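Local coordinates for Peptide/nickel transport system substrate-binding protein (PDB 5KZT), which binds peptide and probably hands it to a membrane transporter for uptake, as OppA-type solute-binding proteins do, at residues 90-93 and 94-98; 104-107 and 108-111; 197-200 and 201-205; 472-475 and 476-479; 481-485 and 486-490. All coordinates share one frame; numbering follows the deposited sequence.

How the contacts relate
The five contacts follow one another along the chain; none encloses or crosses another, and each is made by adjoining segments that close only a turn. Contact 1 starts helix 94-105 and contact 2 turns the chain as that helix ends, their centres about 19 Å apart. Contact 3 shapes the loop that connects the paired strands 194-197 and 205-210. Much later, contacts 4 and 5 share helix 471-487, the first in its regular early turns, the second where it widens and gives way to strand 491-503; their centres lie about 15 Å apart. Contact 3 and this late helix lie on opposite sides of the chain's centre.

Contact 1 of 5, residues 90-93 and 94-98; sequences DPVT and ANDYV
Thr93 and Asp96 form a capping box at the start of helix 94-105, with Thr93 in the N-cap position. The backbone N of Thr93 gives a fairly straight hydrogen bond to Asp96 OD2 (3.1 Å, 162°), reaching the oxygen from above the carboxylate plane. Asp96 can turn back like this because its CG stands anti to the carbonyl carbon, chi1 -59°, on the side of its own N. The same OD2 also accepts from the indole NE1 of Trp86, so two N-H groups hold it. Thr93 OG1 accepts a weak bond from Asn95 N at 3.3 Å, while Asp96 N goes to the Thr93 carbonyl O, at 3.0 Å, not to its hydroxyl.

Val92 and Asp96 cross at about a right angle, and Val92 CA comes 3.4 Å from OD2. Tyr97 brings its ring edge up to the N-cap carbonyl, CD1 lying 3.6 Å from Thr93 O, and CE1 lies 4.2 Å from Val92 CG1. Farther out, Tyr97 packs on Leu146 and Ile138, which places the start of the helix against strands 145-149 and 138-140. A capping box whose carboxylate holds the N-cap N-H, with the hydroxyl turned to the N-H two places on, characterises a helix N terminus.

Contact 2 of 5, residues 104-107 and 108-111; sequences AVDP and NTAA
Asp106 and Asn108 lie side by side and point the same way, flanking Pro107, with carboxylate and amide planes turned 41° apart. What joins them is not the amide of Asn108 but its backbone: Asn108 N donates to Asp106 OD1 at 3.1 Å, coming in 44° above the carboxylate plane. OD1 lies 3.4 Å from Asn108 CB, so this oxygen leans over the root of the neighbouring side chain. The chi1 of Asp106, -167°, swings its CG to the far side from its own N and carries the carboxylate forward along the chain, to where OD1 meets Asn108 N.

Thr109 comes at Asp106 from another direction. Its N bonds to Asp106 O at 3.0 Å, from above the carbonyl plane, and its OG1 stands 3.7 Å from Asp106 CB. The hydroxyl is tied to the backbone O of Arg103, back in the helix. One residue on, Ala110 N makes a weak bond to Pro107 O, a second turn overlapping the first.

A water closes the loop from inside. It donates to Ala104 O (2.7 Å) and to Asp106 O (2.8 Å) and accepts from Ala111 N at 3.0 Å, bridging the last turn of the helix to the outgoing chain. Asp106 O is therefore held by two donors. Ala111 CB points back toward the helix, 3.7 Å from Ala104 O. An aspartate carboxylate that accepts from the N two residues later, across a proline, is an Asx-Pro turn; here it is combined with a beta turn just after helix 94-105 ends.

Contact 3 of 5, residues 197-200 and 201-205; sequences KDWT and GTNKK
Gly201 lies over one face of the Trp199 indole, its CA 3.7 Å from the centroid of the six-membered ring, a CH-pi contact offset toward the rim. At the edge, in the ring plane, a water accepts from Trp199 NE1 at 2.8 Å and donates to Asn203 O, so the indole N-H is linked to the backbone beyond the turn. Lys205 O also lies near that plane. The Asn203 amide is tilted 29° from the indole, and its OD1 sits 3.3 Å from Trp199 CD1 in an oblique approach.

Both ends of this amide are used. Asn203 ND2 donates to Asp198 O at 3.0 Å, nearly straight, with the bond close to the carbonyl plane and to its own amide plane. OD1 takes Thr200 N at 2.8 Å, the donor standing 50° above the carbonyl plane. The torsion chi1 of 65°, which puts CG between backbone N and carbonyl carbon, folds the amide back over the turn to reach both. Thr200 OG1 adds a weak bond from Thr202 N at 3.3 Å.

Trp199, within the loop between strands 194-197 and 205-210, also packs on Ile25 and Ala28. From one side of the turn the Asn203 amide bridges the backbone of Asp198 and Thr200 on the other, and with its donor and acceptor each matched to a partner its rotation is fixed.

Contact 4 of 5, residues 472-475 and 476-479; sequences KRWD and EMVK
Trp474 and Val478 meet one turn apart, and with Met477 and Arg473 they carry the contact. The apolar part has two branches. Val478 CG2 approaches the pyrrole end of the indole obliquely, 3.6 Å from Trp474 NE1. Met477 reaches the benzo end, its CE 4.1 Å from Trp474 CE3, the two side chains crossing at about a right angle.

The same methyl also packs against a charged group, in van der Waals contact over one face of the Arg473 guanidinium, with CE 3.6 Å from NH1 and offset toward the rim. A bend at chi3, -60°, folds CE back from the sulfur so that it can touch both neighbours, while the arginine chain runs extended from CG to NE.

Backbone hydrogen bonds are those of a regular alpha helix. Glu476 N, Met477 N, Val478 N and Lys479 N bond to the O of Lys472, Arg473, Trp474 and Asp475 in turn, the Met477 N to Arg473 O bond being 3.0 Å long at 164°. Glu476 CG, anti to its carbonyl carbon, lies 3.2 Å from Lys472 O, and the bend at chi2 turns the carboxylate aside.

Arg473 NH2 forms a salt bridge with Asp431, and Trp474 NE1 donates to Glu339. Met477 packs on Ser433 and Leu436, and Val478 on Tyr336 and Glu339, so this part of helix 471-487 is laid against helices 433-436 and 336-340.

Contact 5 of 5, residues 481-485 and 486-490; sequences EKILL and TDDVA
Lys482 reaches forward over the next turn of helix 471-487 to Asp487. From CB its chain leaves with CG opposite the backbone N, chi1 -165°, and CG passes 4.0 Å from Thr486 CB. It stays extended through CD to CE, which comes within 4.0 Å of Asp487 OD1. There chi4, -82°, bends the end over, and NZ lands 2.9 Å from that OD1 in a salt bridge on the syn lone pair, the side of the other carboxylate oxygen. OD2 turns to Ile483 instead, 3.4 Å from its CA.

The backbone below is wider than an alpha helix. Asp487 N bonds to Lys482 O, five residues back, at 164° and nearly in line with the carbonyl, and Asp488 N makes a weak bond to Ile483 O. This pi-type turn brings residues five places apart onto the same side, where the salt bridge can form. The helix then ends on two further bonds: Val489 N to Leu485 O at 2.9 Å and, outside it, Ala490 N to Leu484 O at 3.0 Å. Val489 has positive phi, and the pair is spaced one residue wider than in a Schellman motif. Leu484 CD1 closes the turn on Ala490 CB at 3.5 Å.

Arg294 takes up the O of Asp488 and of Val489, and Lys291 that of Asp487, so basic residues of helix 291-299 would favour this carbonyl-rich helix end. Ile483 and Leu484 pack on helix 453-459, and Leu485 rests on Ile491 and Pro493 of strand 491-503.

Contact 1 of 5, residues 90-93 and 94-98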
# COMPACT_ATOMS: atom_id res chain seq x y z
N ASP A 90 30.01 0.91 5.76
CA ASP A 90 29.70 0.84 7.21
C ASP A 90 28.99 -0.49 7.50
O ASP A 90 28.13 -0.90 6.72
CB ASP A 90 28.75 1.96 7.66
CG ASP A 90 29.37 3.37 7.63
OD1 ASP A 90 30.56 3.54 7.31
OD2 ASP A 90 28.62 4.33 7.93
N PRO A 91 29.32 -1.17 8.62
CA PRO A 91 28.55 -2.37 8.96
C PRO A 91 27.10 -2.02 9.36
O PRO A 91 26.83 -0.91 9.84
CB PRO A 91 29.30 -2.93 10.17
CG PRO A 91 29.80 -1.70 10.85
CD PRO A 91 30.18 -0.74 9.75
N VAL A 92 26.19 -2.96 9.11
CA VAL A 92 24.81 -2.85 9.58
C VAL A 92 24.80 -3.43 10.99
O VAL A 92 25.19 -4.59 11.20
CB VAL A 92 23.81 -3.58 8.67
CG1 VAL A 92 22.38 -3.44 9.22
CG2 VAL A 92 23.90 -3.06 7.22
N THR A 93 24.43 -2.59 11.96
CA THR A 93 24.50 -2.98 13.38
C THR A 93 23.14 -2.81 14.04
O THR A 93 22.22 -2.22 13.46
CB THR A 93 25.52 -2.13 14.16
OG1 THR A 93 24.99 -0.82 14.35
CG2 THR A 93 26.86 -2.05 13.44
N ALA A 94 23.03 -3.29 15.29
CA ALA A 94 21.80 -3.16 16.08
C ALA A 94 21.39 -1.71 16.25
O ALA A 94 20.20 -1.43 16.33
CB ALA A 94 21.98 -3.80 17.45
N ASN A 95 22.37 -0.81 16.29
CA ASN A 95 22.11 0.63 16.46
C ASN A 95 21.30 1.22 15.31
O ASN A 95 20.55 2.17 15.51
CB ASN A 95 23.42 1.38 16.64
CG ASN A 95 24.17 0.91 17.86
OD1 ASN A 95 23.59 0.73 18.92
ND2 ASN A 95 25.46 0.66 17.71
N ASP A 96 21.44 0.64 14.12
CA ASP A 96 20.70 1.11 12.96
C ASP A 96 19.21 0.80 13.07
O ASP A 96 18.38 1.55 12.57
CB ASP A 96 21.22 0.46 11.68
CG ASP A 96 22.68 0.73 11.41
OD1 ASP A 96 23.25 1.71 11.90
OD2 ASP A 96 23.26 -0.08 10.66
N TYR A 97 18.89 -0.33 13.71
CA TYR A 97 17.50 -0.68 13.93
C TYR A 97 16.90 0.15 15.05
O TYR A 97 15.77 0.65 14.93
CB TYR A 97 17.33 -2.15 14.27
CG TYR A 97 17.63 -3.08 13.14
CD1 TYR A 97 18.93 -3.51 12.91
CD2 TYR A 97 16.63 -3.55 12.31
CE1 TYR A 97 19.23 -4.37 11.86
CE2 TYR A 97 16.91 -4.41 11.26
CZ TYR A 97 18.21 -4.83 11.06
OH TYR A 97 18.53 -5.69 10.06
N VAL A 98 17.66 0.33 16.13
CA VAL A 98 17.20 1.16 17.23
C VAL A 98 16.92 2.57 16.71
O VAL A 98 15.85 3.13 16.96
CB VAL A 98 18.21 1.19 18.39
CG1 VAL A 98 17.81 2.21 19.45
CG2 VAL A 98 18.32 -0.18 19.03

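Contact 2 of 5, residues 104-107 and 108-111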
# COMPACT_ATOMS: atom_id res chain seq x y z
N ALA A 104 10.73 6.18 13.39
CA ALA A 104 9.36 5.91 12.97
C ALA A 104 8.30 6.35 13.96
O ALA A 104 7.24 6.81 13.53
CB ALA A 104 9.16 4.43 12.64
N VAL A 105 8.56 6.21 15.26
CA VAL A 105 7.57 6.60 16.28
C VAL A 105 7.70 8.06 16.73
O VAL A 105 6.78 8.63 17.32
CB VAL A 105 7.57 5.67 17.52
CG1 VAL A 105 7.09 4.28 17.13
CG2 VAL A 105 8.94 5.57 18.19
N ASP A 106 8.84 8.66 16.43
CA ASP A 106 9.10 10.03 16.83
C ASP A 106 8.05 10.97 16.22
O ASP A 106 7.92 11.04 15.00
CB ASP A 106 10.51 10.43 16.39
CG ASP A 106 11.00 11.71 17.03
OD1 ASP A 106 10.16 12.57 17.40
OD2 ASP A 106 12.24 11.86 17.14
N PRO A 107 7.29 11.70 17.07
CA PRO A 107 6.33 12.65 16.49
C PRO A 107 6.90 13.65 15.48
O PRO A 107 6.22 13.99 14.49
CB PRO A 107 5.76 13.36 17.71
CG PRO A 107 5.87 12.35 18.79
CD PRO A 107 7.16 11.63 18.53
N ASN A 108 8.12 14.11 15.72
CA ASN A 108 8.82 15.00 14.76
C ASN A 108 8.83 14.45 13.32
O ASN A 108 8.71 15.19 12.35
CB ASN A 108 10.27 15.22 15.28
CG ASN A 108 10.89 16.51 14.82
OD1 ASN A 108 12.02 16.51 14.31
ND2 ASN A 108 10.22 17.62 15.03
N THR A 109 8.94 13.14 13.18
CA THR A 109 8.96 12.51 11.88
C THR A 109 7.60 12.50 11.19
O THR A 109 7.54 12.54 9.97
CB THR A 109 9.44 11.05 12.02
OG1 THR A 109 10.65 11.03 12.77
CG2 THR A 109 9.67 10.40 10.66
N ALA A 110 6.53 12.38 11.98
CA ALA A 110 5.16 12.33 11.45
C ALA A 110 5.02 11.27 10.36
O ALA A 110 4.45 11.53 9.29
CB ALA A 110 4.75 13.71 10.92
N ALA A 111 5.57 10.10 10.64
CA ALA A 111 5.53 8.98 9.69
C ALA A 111 4.14 8.40 9.74
O ALA A 111 3.66 8.05 10.82
CB ALA A 111 6.54 7.92 10.08
O HOH W 1 6.39 9.36 13.43

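Contact 3 of 5, residues 197-200 and 201-205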
# COMPACT_ATOMS: atom_id res chain seq x y z
N LYS A 197 19.99 4.02 -8.73
CA LYS A 197 20.75 5.03 -9.47
C LYS A 197 19.79 5.79 -10.36
O LYS A 197 18.69 5.32 -10.64
CB LYS A 197 21.80 4.38 -10.40
CG LYS A 197 22.88 3.57 -9.71
CD LYS A 197 23.84 4.46 -8.92
CE LYS A 197 25.02 3.68 -8.36
NZ LYS A 197 25.30 4.09 -6.96
N ASP A 198 20.23 6.97 -10.79
CA ASP A 198 19.59 7.77 -11.84
C ASP A 198 18.24 8.38 -11.46
O ASP A 198 17.53 8.86 -12.33
CB ASP A 198 19.43 6.96 -13.14
CG ASP A 198 20.74 6.33 -13.60
OD1 ASP A 198 21.74 7.04 -13.64
OD2 ASP A 198 20.75 5.14 -13.93
N TRP A 199 17.89 8.36 -10.18
CA TRP A 199 16.63 8.95 -9.74
C TRP A 199 16.98 10.32 -9.18
O TRP A 199 17.73 10.41 -8.20
CB TRP A 199 15.95 8.07 -8.68
CG TRP A 199 14.64 8.61 -8.23
CD1 TRP A 199 13.58 8.95 -9.01
CD2 TRP A 199 14.26 8.90 -6.89
NE1 TRP A 199 12.56 9.43 -8.24
CE2 TRP A 199 12.94 9.40 -6.93
CE3 TRP A 199 14.89 8.77 -5.65
CZ2 TRP A 199 12.24 9.79 -5.77
CZ3 TRP A 199 14.20 9.17 -4.48
CH2 TRP A 199 12.88 9.67 -4.57
N THR A 200 16.42 11.37 -9.80
CA THR A 200 16.62 12.77 -9.38
C THR A 200 15.68 13.21 -8.29
O THR A 200 15.83 14.32 -7.77
CB THR A 200 16.44 13.80 -10.55
OG1 THR A 200 15.04 14.01 -10.88
CG2 THR A 200 17.19 13.36 -11.76
N GLY A 201 14.69 12.38 -7.96
CA GLY A 201 13.61 12.76 -7.06
C GLY A 201 12.29 13.03 -7.75
O GLY A 201 11.24 12.86 -7.15
N THR A 202 12.35 13.51 -8.99
CA THR A 202 11.16 13.96 -9.71
C THR A 202 11.13 13.55 -11.18
O THR A 202 10.31 14.07 -11.92
CB THR A 202 11.04 15.49 -9.60
OG1 THR A 202 12.20 16.12 -10.16
CG2 THR A 202 10.89 15.92 -8.14
N ASN A 203 11.96 12.59 -11.58
CA ASN A 203 12.06 12.19 -12.98
C ASN A 203 11.36 10.87 -13.26
O ASN A 203 10.91 10.18 -12.34
CB ASN A 203 13.53 12.17 -13.47
CG ASN A 203 14.37 11.12 -12.77
OD1 ASN A 203 14.24 10.91 -11.57
ND2 ASN A 203 15.26 10.47 -13.52
N LYS A 204 11.26 10.54 -14.54
CA LYS A 204 10.44 9.44 -15.02
C LYS A 204 11.20 8.14 -15.30
O LYS A 204 10.64 7.22 -15.90
CB LYS A 204 9.69 9.88 -16.28
CG LYS A 204 8.83 11.11 -16.05
CD LYS A 204 7.86 11.33 -17.19
CE LYS A 204 8.58 11.58 -18.51
NZ LYS A 204 7.59 11.74 -19.64
N LYS A 205 12.46 8.08 -14.86
CA LYS A 205 13.30 6.90 -15.00
C LYS A 205 14.10 6.70 -13.73
O LYS A 205 14.39 7.64 -12.99
CB LYS A 205 14.22 7.06 -16.21
CG LYS A 205 13.43 7.11 -17.49
CD LYS A 205 14.24 7.05 -18.78
CE LYS A 205 13.34 7.45 -19.94
NZ LYS A 205 13.52 6.54 -21.08
O HOH W 2 10.10 9.68 -9.65

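Contact 4 of 5, residues 472-475 and 476-479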
# COMPACT_ATOMS: atom_id res chain seq x y z
N LYS A 472 -12.29 -14.31 19.76
CA LYS A 472 -13.03 -13.07 20.08
C LYS A 472 -12.55 -11.87 19.26
O LYS A 472 -13.36 -11.09 18.80
CB LYS A 472 -12.98 -12.74 21.58
CG LYS A 472 -13.89 -13.62 22.42
CD LYS A 472 -14.36 -12.92 23.69
CE LYS A 472 -15.23 -13.82 24.55
NZ LYS A 472 -14.49 -15.00 25.07
N ARG A 473 -11.23 -11.74 19.08
CA ARG A 473 -10.66 -10.66 18.25
C ARG A 473 -11.19 -10.78 16.83
O ARG A 473 -11.68 -9.80 16.26
CB ARG A 473 -9.13 -10.71 18.26
CG ARG A 473 -8.46 -9.71 17.33
CD ARG A 473 -6.98 -9.56 17.61
NE ARG A 473 -6.32 -8.77 16.56
CZ ARG A 473 -5.90 -9.24 15.37
NH1 ARG A 473 -6.05 -10.52 15.04
NH2 ARG A 473 -5.33 -8.41 14.50
N TRP A 474 -11.10 -11.98 16.27
CA TRP A 474 -11.58 -12.22 14.91
C TRP A 474 -13.06 -11.85 14.78
O TRP A 474 -13.43 -11.07 13.89
CB TRP A 474 -11.36 -13.68 14.50
CG TRP A 474 -11.95 -13.99 13.17
CD1 TRP A 474 -13.21 -14.45 12.91
CD2 TRP A 474 -11.32 -13.81 11.91
NE1 TRP A 474 -13.40 -14.58 11.54
CE2 TRP A 474 -12.25 -14.18 10.91
CE3 TRP A 474 -10.05 -13.37 11.52
CZ2 TRP A 474 -11.93 -14.16 9.54
CZ3 TRP A 474 -9.74 -13.32 10.16
CH2 TRP A 474 -10.68 -13.72 9.19
N ASP A 475 -13.90 -12.39 15.66
CA ASP A 475 -15.35 -12.13 15.59
C ASP A 475 -15.69 -10.64 15.61
O ASP A 475 -16.55 -10.17 14.87
CB ASP A 475 -16.13 -12.87 16.70
CG ASP A 475 -16.02 -14.40 16.61
OD1 ASP A 475 -15.59 -14.91 15.56
OD2 ASP A 475 -16.34 -15.08 17.60
N GLU A 476 -14.97 -9.89 16.45
CA GLU A 476 -15.15 -8.45 16.54
C GLU A 476 -14.73 -7.74 15.27
O GLU A 476 -15.45 -6.86 14.81
CB GLU A 476 -14.43 -7.90 17.77
CG GLU A 476 -15.01 -8.40 19.09
CD GLU A 476 -16.38 -7.82 19.40
OE1 GLU A 476 -16.45 -6.63 19.79
OE2 GLU A 476 -17.40 -8.55 19.29
N MET A 477 -13.60 -8.15 14.68
CA MET A 477 -13.18 -7.59 13.39
C MET A 477 -14.23 -7.78 12.29
O MET A 477 -14.43 -6.90 11.47
CB MET A 477 -11.81 -8.16 12.95
CG MET A 477 -10.65 -7.60 13.77
SD MET A 477 -9.00 -7.95 13.14
CE MET A 477 -9.01 -9.74 13.19
N VAL A 478 -14.91 -8.93 12.29
CA VAL A 478 -16.01 -9.18 11.34
C VAL A 478 -17.09 -8.12 11.55
O VAL A 478 -17.55 -7.47 10.61
CB VAL A 478 -16.57 -10.62 11.50
CG1 VAL A 478 -17.83 -10.83 10.66
CG2 VAL A 478 -15.48 -11.64 11.13
N LYS A 479 -17.48 -7.93 12.81
CA LYS A 479 -18.51 -6.96 13.15
C LYS A 479 -18.14 -5.53 12.75
O LYS A 479 -19.01 -4.75 12.36
CB LYS A 479 -18.81 -7.00 14.65
CG LYS A 479 -19.47 -8.28 15.11
CD LYS A 479 -19.68 -8.24 16.62
CE LYS A 479 -20.34 -9.49 17.12
NZ LYS A 479 -21.63 -9.75 16.42

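Contact 5 of 5, residues 481-485 and 486-490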
# COMPACT_ATOMS: atom_id res chain seq x y z
N GLU A 481 -16.68 -4.33 10.18
CA GLU A 481 -16.92 -3.95 8.79
C GLU A 481 -18.36 -3.49 8.57
O GLU A 481 -18.62 -2.58 7.77
CB GLU A 481 -16.54 -5.08 7.82
CG GLU A 481 -16.44 -4.57 6.38
CD GLU A 481 -15.94 -5.61 5.39
OE1 GLU A 481 -15.01 -5.30 4.63
OE2 GLU A 481 -16.46 -6.74 5.36
N LYS A 482 -19.30 -4.11 9.27
CA LYS A 482 -20.70 -3.67 9.20
C LYS A 482 -20.90 -2.23 9.67
O LYS A 482 -21.67 -1.47 9.07
CB LYS A 482 -21.60 -4.58 10.01
CG LYS A 482 -23.07 -4.39 9.66
CD LYS A 482 -23.98 -5.11 10.64
CE LYS A 482 -25.43 -4.78 10.36
NZ LYS A 482 -25.87 -3.49 10.95
N ILE A 483 -20.20 -1.87 10.74
CA ILE A 483 -20.24 -0.51 11.27
C ILE A 483 -19.70 0.48 10.22
O ILE A 483 -20.32 1.49 9.91
CB ILE A 483 -19.42 -0.39 12.58
CG1 ILE A 483 -20.01 -1.28 13.67
CG2 ILE A 483 -19.40 1.07 13.06
CD1 ILE A 483 -19.16 -1.38 14.91
N LEU A 484 -18.54 0.16 9.67
CA LEU A 484 -17.85 1.04 8.72
C LEU A 484 -18.69 1.28 7.45
O LEU A 484 -18.81 2.41 6.98
CB LEU A 484 -16.50 0.44 8.34
CG LEU A 484 -15.56 1.27 7.48
CD1 LEU A 484 -15.00 2.42 8.28
CD2 LEU A 484 -14.43 0.43 6.90
N LEU A 485 -19.25 0.19 6.92
CA LEU A 485 -19.87 0.21 5.61
C LEU A 485 -21.39 0.37 5.70
O LEU A 485 -21.90 1.43 5.37
CB LEU A 485 -19.47 -1.06 4.82
CG LEU A 485 -17.96 -1.22 4.61
CD1 LEU A 485 -17.65 -2.49 3.83
CD2 LEU A 485 -17.33 0.00 3.95
N THR A 486 -22.09 -0.66 6.16
CA THR A 486 -23.55 -0.62 6.19
C THR A 486 -24.09 0.50 7.08
O THR A 486 -24.96 1.26 6.65
CB THR A 486 -24.11 -1.99 6.63
OG1 THR A 486 -23.77 -2.97 5.64
CG2 THR A 486 -25.65 -1.94 6.79
N ASP A 487 -23.55 0.63 8.30
CA ASP A 487 -24.07 1.60 9.27
C ASP A 487 -23.67 3.05 8.97
O ASP A 487 -24.51 3.94 9.04
CB ASP A 487 -23.65 1.22 10.70
CG ASP A 487 -24.07 -0.20 11.11
OD1 ASP A 487 -24.89 -0.84 10.38
OD2 ASP A 487 -23.56 -0.69 12.15
N ASP A 488 -22.38 3.30 8.67
CA ASP A 488 -21.84 4.66 8.55
C ASP A 488 -21.54 5.12 7.13
O ASP A 488 -21.39 6.31 6.89
CB ASP A 488 -20.57 4.81 9.40
CG ASP A 488 -20.84 4.73 10.89
OD1 ASP A 488 -22.00 4.63 11.30
OD2 ASP A 488 -19.88 4.77 11.70
N VAL A 489 -21.43 4.20 6.18
CA VAL A 489 -21.01 4.58 4.82
C VAL A 489 -19.76 5.48 4.85
O VAL A 489 -19.71 6.54 4.21
CB VAL A 489 -22.16 5.27 4.03
CG1 VAL A 489 -21.93 5.13 2.53
CG2 VAL A 489 -23.53 4.71 4.40
N ALA A 490 -18.75 5.08 5.63
CA ALA A 490 -17.49 5.84 5.75
C ALA A 490 -16.77 5.90 4.40
O ALA A 490 -16.15 6.92 4.05
CB ALA A 490 -16.58 5.18 6.78